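Local coordinates for protein hellethionin-D (Helleborus purpurascens, PDB 3SZS) that is a small, secreted plant-defence thionin, toxic to animal cells and apparently acting at the cell membrane, although its precise function is not known, at residues Cys3-Asn6 and Thr7-Asn11; Asn11-Asn14 and Ala15-Thr19. All blocks are in the same frame, centred on the assembly; numbering follows the deposited sequence.

Contact 1: Cys3-Asn6 and Thr7-Asn11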
# COMPACT_ATOMS: atom_id res chain seq x y z
N CYS A 3 -0.07 4.44 0.59
CA CYS A 3 -0.65 4.87 1.86
C CYS A 3 -1.53 3.76 2.43
O CYS A 3 -2.49 3.34 1.78
CB CYS A 3 -1.51 6.11 1.63
SG CYS A 3 -0.55 7.54 1.14
N CYS A 4 -1.21 3.29 3.64
CA CYS A 4 -1.95 2.19 4.28
C CYS A 4 -2.57 2.60 5.61
O CYS A 4 -2.10 3.53 6.28
CB CYS A 4 -1.03 0.99 4.50
SG CYS A 4 -0.37 0.25 2.99
N ARG A 5 -3.60 1.86 6.01
CA ARG A 5 -4.43 2.22 7.16
C ARG A 5 -3.77 1.90 8.53
O ARG A 5 -4.07 2.55 9.52
CB ARG A 5 -5.81 1.56 7.04
CG ARG A 5 -5.80 0.06 7.27
CD ARG A 5 -6.73 -0.72 6.34
NE ARG A 5 -6.40 -2.15 6.39
CZ ARG A 5 -6.68 -2.96 7.42
NH1 ARG A 5 -7.30 -2.51 8.51
NH2 ARG A 5 -6.32 -4.23 7.37
N ASN A 6 -2.90 0.89 8.56
CA ASN A 6 -2.14 0.54 9.77
C ASN A 6 -0.87 -0.25 9.42
O ASN A 6 -0.63 -0.56 8.25
CB ASN A 6 -3.02 -0.24 10.76
CG ASN A 6 -3.59 -1.53 10.17
OD1 ASN A 6 -2.84 -2.42 9.73
ND2 ASN A 6 -4.91 -1.65 10.16
N THR A 7 -0.07 -0.58 10.43
CA THR A 7 1.22 -1.23 10.23
C THR A 7 1.12 -2.68 9.74
O THR A 7 1.98 -3.12 8.97
CB THR A 7 2.08 -1.16 11.50
OG1 THR A 7 1.28 -1.50 12.64
CG2 THR A 7 2.63 0.24 11.69
N LEU A 8 0.09 -3.41 10.17
CA LEU A 8 -0.18 -4.75 9.63
C LEU A 8 -0.44 -4.66 8.12
O LEU A 8 0.09 -5.46 7.34
CB LEU A 8 -1.37 -5.41 10.34
CG LEU A 8 -1.13 -6.06 11.71
CD1 LEU A 8 -2.44 -6.25 12.48
CD2 LEU A 8 -0.38 -7.38 11.56
N ALA A 9 -1.23 -3.67 7.71
CA ALA A 9 -1.49 -3.41 6.28
C ALA A 9 -0.26 -2.87 5.54
O ALA A 9 -0.09 -3.13 4.34
CB ALA A 9 -2.67 -2.46 6.11
N ARG A 10 0.59 -2.11 6.23
CA ARG A 10 1.85 -1.61 5.66
C ARG A 10 2.82 -2.74 5.31
O ARG A 10 3.40 -2.75 4.24
CB ARG A 10 2.51 -0.60 6.61
CG ARG A 10 4.00 -0.27 6.32
CD ARG A 10 4.27 0.15 4.86
NE ARG A 10 3.51 1.34 4.48
CZ ARG A 10 3.29 1.74 3.23
NH1 ARG A 10 3.74 1.03 2.19
NH2 ARG A 10 2.59 2.84 3.01
N ASN A 11 3.00 -3.67 6.24
CA ASN A 11 3.85 -4.83 5.98
C ASN A 11 3.27 -5.69 4.89
O ASN A 11 3.99 -6.21 4.05
CB ASN A 11 4.03 -5.66 7.24
CG ASN A 11 5.03 -5.05 8.17
OD1 ASN A 11 6.24 -5.26 8.01
ND2 ASN A 11 4.55 -4.28 9.15
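Asn6 and Ala9 meet in an N-cap, the side chain of Asn6 closing the start of helix 7-18 in this thionin fold, where the chain turns from the first strand into the helix. Asn6 OD1 accepts from Ala9 N at 2.9 Å along a fairly straight bond (N-H...O 163°), the donor tilted from the amide plane. The geometry follows from chi1 of 59°, which sets CG between the backbone N and the carbonyl carbon and bends the amide back over the first turn. The same residue is gripped through its backbone as well, for Arg10 N donates to Asn6 O at 2.8 Å. Beneath the cap, Ala9 CB also touches Cys4 CB at 4.1 Å and, obliquely to the guanidinium, Arg5 NE at 3.8 Å. Arg10 leaves the helix with CG anti to the backbone N (chi1 164°), then bends at chi2 and chi3, folding its guanidinium back toward the strand, where NH1 is hydrogen-bonded to Ser2 OG. Cys4, disulfide-linked to Cys32, meets this group from one side, its SG lying 3.9 Å above the guanidinium plane, over the centre.

Contact 2: Asn11-Asn14 and Ala15-Thr19. With NA (sodium ion), chain L.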
# COMPACT_ATOMS: atom_id res chain seq x y z
N ASN A 11 3.00 -3.67 6.24
CA ASN A 11 3.85 -4.83 5.98
C ASN A 11 3.27 -5.69 4.89
O ASN A 11 3.99 -6.21 4.05
CB ASN A 11 4.03 -5.66 7.24
CG ASN A 11 5.03 -5.05 8.17
OD1 ASN A 11 6.24 -5.26 8.01
ND2 ASN A 11 4.55 -4.28 9.15
N CYS A 12 1.95 -5.83 4.91
CA CYS A 12 1.25 -6.50 3.85
C CYS A 12 1.69 -5.90 2.50
O CYS A 12 2.11 -6.63 1.62
CB CYS A 12 -0.28 -6.41 4.06
SG CYS A 12 -1.28 -7.21 2.77
N TYR A 13 1.63 -4.57 2.39
CA TYR A 13 1.91 -3.87 1.13
C TYR A 13 3.35 -4.06 0.65
O TYR A 13 3.57 -4.40 -0.52
CB TYR A 13 1.62 -2.37 1.23
CG TYR A 13 1.85 -1.64 -0.08
CD1 TYR A 13 0.82 -1.48 -1.00
CD2 TYR A 13 3.11 -1.12 -0.40
CE1 TYR A 13 1.03 -0.82 -2.22
CE2 TYR A 13 3.33 -0.46 -1.62
CZ TYR A 13 2.28 -0.32 -2.53
OH TYR A 13 2.46 0.33 -3.75
N ASN A 14 4.31 -3.82 1.53
CA ASN A 14 5.72 -3.95 1.16
C ASN A 14 6.10 -5.37 0.70
O ASN A 14 6.79 -5.52 -0.31
CB ASN A 14 6.64 -3.51 2.29
CG ASN A 14 6.54 -2.02 2.57
OD1 ASN A 14 6.08 -1.24 1.73
ND2 ASN A 14 6.97 -1.62 3.76
N ALA A 15 5.64 -6.39 1.43
CA ALA A 15 5.93 -7.78 1.06
C ALA A 15 5.27 -8.12 -0.28
O ALA A 15 5.88 -8.79 -1.13
CB ALA A 15 5.48 -8.74 2.16
N CYS A 16 4.04 -7.66 -0.46
CA CYS A 16 3.30 -7.82 -1.70
C CYS A 16 4.09 -7.24 -2.87
O CYS A 16 4.27 -7.90 -3.90
CB CYS A 16 1.93 -7.14 -1.58
SG CYS A 16 0.89 -7.14 -3.05
N ARG A 17 4.56 -6.00 -2.72
CA ARG A 17 5.32 -5.36 -3.80
C ARG A 17 6.62 -6.09 -4.08
O ARG A 17 6.98 -6.32 -5.25
CB ARG A 17 5.62 -3.91 -3.44
CG ARG A 17 4.38 -3.05 -3.41
CD ARG A 17 3.92 -2.70 -4.81
NE ARG A 17 4.77 -1.68 -5.42
CZ ARG A 17 5.03 -1.57 -6.71
NH1 ARG A 17 4.55 -2.44 -7.60
NH2 ARG A 17 5.81 -0.58 -7.13
N PHE A 18 7.33 -6.45 -3.01
CA PHE A 18 8.64 -7.10 -3.13
C PHE A 18 8.55 -8.44 -3.88
O PHE A 18 9.46 -8.80 -4.63
CB PHE A 18 9.24 -7.33 -1.75
CG PHE A 18 10.69 -7.73 -1.77
CD1 PHE A 18 11.68 -6.77 -1.87
CD2 PHE A 18 11.06 -9.07 -1.69
CE1 PHE A 18 13.03 -7.13 -1.88
CE2 PHE A 18 12.41 -9.44 -1.70
CZ PHE A 18 13.39 -8.47 -1.79
N THR A 19 7.47 -9.20 -3.66
CA THR A 19 7.32 -10.51 -4.30
C THR A 19 6.58 -10.44 -5.65
O THR A 19 6.13 -11.48 -6.17
CB THR A 19 6.67 -11.55 -3.37
OG1 THR A 19 5.33 -11.17 -3.06
CG2 THR A 19 7.49 -11.71 -2.08
NA NA L . 6.41 -5.34 -7.65
O HOH W 1 8.21 -3.38 -7.86
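This is an i to i+4 contact within one helix, spanning the C-terminal part of helix 7-18 and the residue after it, and its main side-chain pair is Tyr13 with Arg17. The two lie side by side and point the same way, the aliphatic part of the arginine running over one face of the ring. Arg17 CG makes a CH-pi contact, 3.8 Å from the centroid of the Tyr13 ring, and comes closest at CE2, 3.3 Å away. Bends at chi2 and chi3 (-77° and -76°) carry CD and NE along the ring toward its hydroxyl, and the guanidinium ends with its plane 49° from that of the ring. The polar end of Tyr13 is engaged elsewhere, OH being hydrogen-bonded to His34 NE2, while both side chains also touch Gln23 and Cys26 of helix 23-29. The pair thus sits where the two helices of the thionin fold pack together; Cys16-Cys26 links them covalently, and Cys12-Cys30 ties the first helix to the residue just after the second one. Regular backbone bonds underlie the side chains, among them Arg17 N to Tyr13 O at 2.9 Å. At the C-terminal end, Ala15 O receives two donors from opposite faces of its plane, Thr19 N at 3.0 Å and Thr19 OG1 at 3.1 Å, just where the chain leaves helical geometry. Near the helix end, Arg17 O binds a sodium ion at 2.6 Å, with Gly21 O and a water molecule as further ligands.

How the contacts relate
From the N terminus, the chain runs along strand 2-4, turns, and enters helix 7-18. Contact 1 closes that short turn, and contact 2 takes over at Asn11, which the two share, and continues to the helix end. They are therefore consecutive, neither nested nor crossed, with centres about 10 Å apart. They touch where Cys4 SG packs against Tyr13 CB at 3.7 Å, bringing the strand's Cys4 against the helix, and a weak hydrogen bond joins Arg10 NH1 to Asn14 OD1. Asn11 also looks back, its ND2 donating to Thr7 O. Cys4-Cys32 joins strand 2-4 to strand 32-34, while Cys16-Cys26 joins helix 7-18 to helix 23-29.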